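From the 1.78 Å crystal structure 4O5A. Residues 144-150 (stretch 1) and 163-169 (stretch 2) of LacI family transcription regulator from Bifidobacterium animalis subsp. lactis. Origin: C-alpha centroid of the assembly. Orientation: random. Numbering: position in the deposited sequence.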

# COMPACT_ATOMS: atom_id res chain seq x y z
N ARG A 144 4.73 -20.55 -15.42
CA ARG A 144 6.05 -19.93 -15.29
C ARG A 144 7.13 -20.92 -14.86
O ARG A 144 8.29 -20.77 -15.23
CB ARG A 144 5.99 -18.75 -14.33
CG ARG A 144 5.17 -17.57 -14.85
CD ARG A 144 5.04 -16.48 -13.81
NE ARG A 144 4.21 -16.89 -12.68
CZ ARG A 144 4.13 -16.24 -11.53
NH1 ARG A 144 4.82 -15.12 -11.34
NH2 ARG A 144 3.34 -16.70 -10.56
N ILE A 145 6.75 -21.93 -14.08
CA ILE A 145 7.71 -22.94 -13.64
C ILE A 145 8.29 -23.65 -14.85
O ILE A 145 9.51 -23.78 -14.97
CB ILE A 145 7.07 -23.97 -12.68
CG1 ILE A 145 6.39 -23.27 -11.51
CG2 ILE A 145 8.11 -24.98 -12.20
CD1 ILE A 145 7.31 -22.37 -10.71
N GLU A 146 7.42 -24.09 -15.76
CA GLU A 146 7.85 -24.77 -16.97
C GLU A 146 8.73 -23.87 -17.84
O GLU A 146 9.70 -24.34 -18.43
CB GLU A 146 6.64 -25.26 -17.78
N LEU A 147 8.39 -22.59 -17.91
CA LEU A 147 9.18 -21.62 -18.66
C LEU A 147 10.60 -21.53 -18.09
O LEU A 147 11.58 -21.58 -18.84
CB LEU A 147 8.51 -20.24 -18.64
CG LEU A 147 9.24 -19.07 -19.29
CD1 LEU A 147 9.49 -19.34 -20.77
CD2 LEU A 147 8.47 -17.76 -19.13
N MSE A 148 10.71 -21.41 -16.77
CA MSE A 148 12.01 -21.28 -16.14
C MSE A 148 12.84 -22.55 -16.29
O MSE A 148 14.04 -22.50 -16.51
CB MSE A 148 11.89 -20.91 -14.65
CG MSE A 148 11.24 -19.58 -14.34
SE MSE A 148 11.62 -18.17 -15.63
CE MSE A 148 13.56 -18.13 -15.57
N LYS A 149 12.18 -23.70 -16.16
CA LYS A 149 12.89 -24.97 -16.22
C LYS A 149 13.45 -25.22 -17.62
O LYS A 149 14.51 -25.83 -17.78
CB LYS A 149 11.99 -26.12 -15.76
CG LYS A 149 11.62 -26.04 -14.28
CD LYS A 149 11.76 -27.38 -13.57
CE LYS A 149 10.47 -28.18 -13.57
NZ LYS A 149 10.62 -29.46 -12.81
N ASN A 150 12.73 -24.74 -18.63
CA ASN A 150 13.18 -24.85 -20.01
C ASN A 150 14.21 -23.77 -20.36
O ASN A 150 14.78 -23.78 -21.45
CB ASN A 150 11.98 -24.79 -20.97
CG ASN A 150 10.97 -25.90 -20.73
OD1 ASN A 150 11.24 -26.85 -19.99
ND2 ASN A 150 9.81 -25.78 -21.35
N SER A 163 6.28 -26.53 -2.10
CA SER A 163 5.45 -27.49 -2.83
C SER A 163 4.99 -27.00 -4.21
O SER A 163 4.55 -27.80 -5.03
CB SER A 163 4.24 -27.90 -1.98
OG SER A 163 3.52 -26.76 -1.54
N LEU A 164 5.10 -25.70 -4.46
CA LEU A 164 4.59 -25.10 -5.69
C LEU A 164 5.67 -24.73 -6.70
O LEU A 164 5.37 -24.22 -7.78
CB LEU A 164 3.79 -23.83 -5.38
CG LEU A 164 2.68 -23.82 -4.33
CD1 LEU A 164 2.16 -22.40 -4.15
CD2 LEU A 164 1.55 -24.76 -4.69
N THR A 165 6.94 -24.95 -6.35
CA THR A 165 8.03 -24.39 -7.15
C THR A 165 8.83 -25.42 -7.94
O THR A 165 9.62 -25.06 -8.82
CB THR A 165 8.98 -23.55 -6.29
OG1 THR A 165 9.49 -24.34 -5.22
CG2 THR A 165 8.25 -22.35 -5.73
N SER A 166 8.64 -26.69 -7.60
CA SER A 166 9.20 -27.82 -8.35
C SER A 166 10.70 -27.71 -8.63
O SER A 166 11.13 -27.77 -9.78
CB SER A 166 8.43 -28.03 -9.66
OG SER A 166 8.97 -29.12 -10.39
N GLY A 167 11.49 -27.54 -7.57
CA GLY A 167 12.93 -27.58 -7.70
C GLY A 167 13.61 -26.24 -7.96
O GLY A 167 14.83 -26.15 -7.82
N LEU A 168 12.83 -25.22 -8.35
CA LEU A 168 13.38 -23.89 -8.57
C LEU A 168 13.83 -23.28 -7.25
O LEU A 168 13.26 -23.58 -6.20
CB LEU A 168 12.34 -22.97 -9.22
CG LEU A 168 11.94 -23.28 -10.66
CD1 LEU A 168 10.93 -22.28 -11.19
CD2 LEU A 168 13.18 -23.29 -11.54
N PRO A 169 14.87 -22.42 -7.29
CA PRO A 169 15.30 -21.75 -6.06
C PRO A 169 14.14 -21.02 -5.41
O PRO A 169 13.47 -20.23 -6.07
CB PRO A 169 16.32 -20.73 -6.58
CG PRO A 169 16.92 -21.40 -7.78
CD PRO A 169 15.76 -22.14 -8.43

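Stretch 1 belongs to a helix that begins earlier in the chain. Stretch 2 leaves a 3-10 segment after Leu164 and then folds through a type I' beta turn from Thr165 to Leu168. One face of the helix rests on this turn. The contact is small, with 290 Å² buried over both sides. Leu168 and Ile145 have the most surface covered, 77 and 71 Å².

Leu168 closes the turn and directs its CA-to-CB bond toward the helix. Its side chain is in the m, t rotamer. From there it reaches three helix residues. Leu168 CD1 lies 3.7 Å from Ile145 CD1 and 3.8 Å from Met148 CB. Leu168 CD2 lies 4.2 Å from Lys149 CG. The forked end of leucine suits this place: CD1 reaches Ile145, CD2 reaches Lys149, and both lie near Met148 CB. The residue is buried, and its contacts with the helix are apolar.

Ile145 is the matching residue on the helix. It is also buried, and its CA-to-CB bond points toward the turn. Its CA and the CA of Thr165 are the nearest pair across the stretches, 6.7 Å apart. Both chi angles are m. The beta-branched side chain spreads over the turn. Ile145 CD1 packs on Leu168 CD1 and lies 4.0 Å from Leu164 O. Ile145 CG2 lies 3.7 Å from Thr165 O and 4.0 Å from Ser166 CB. The approaches to the two carbonyl oxygens are van der Waals contacts, since a methyl group offers no polar hydrogen. Thr165 O is already the acceptor for Leu168 N at 3.2 Å, the hydrogen bond that closes the turn. Thr165 itself points its CA-to-CB bond away from the helix, so its backbone makes the closest contact.

Met148 is a selenomethionine, one helical turn on from Ile145. Its CA-to-CB bond points toward stretch 2, but the end of the side chain leads away. The contact with Leu168 is therefore made at the base of the side chain, through CB.

Lys149 adds the polar part. Its N donates to Ile145 O at 2.9 Å, which keeps the two residues one turn apart on the helix. The CA-to-CB bond points sideways, and the long side chain then comes nearer to stretch 2. Chi2 and chi3 lie between the usual wells, at -134° and -92°. Lys149 NZ donates a hydrogen bond to Ser166 OG at 2.9 Å, the only hydrogen bond between the stretches. Lysine suits this exposed position: its aliphatic part passes near Leu168 while its amino group reaches the serine hydroxyl.

Ser166 meets it with its CA-to-CB bond toward the helix and chi1 at t. Its phi and psi are 50° and 56°, both positive as the turn type requires. Gly167 follows with phi 91° and psi -15°. A CB there would be jammed against the carbonyl oxygen of Ser166, so the backbone itself calls for glycine.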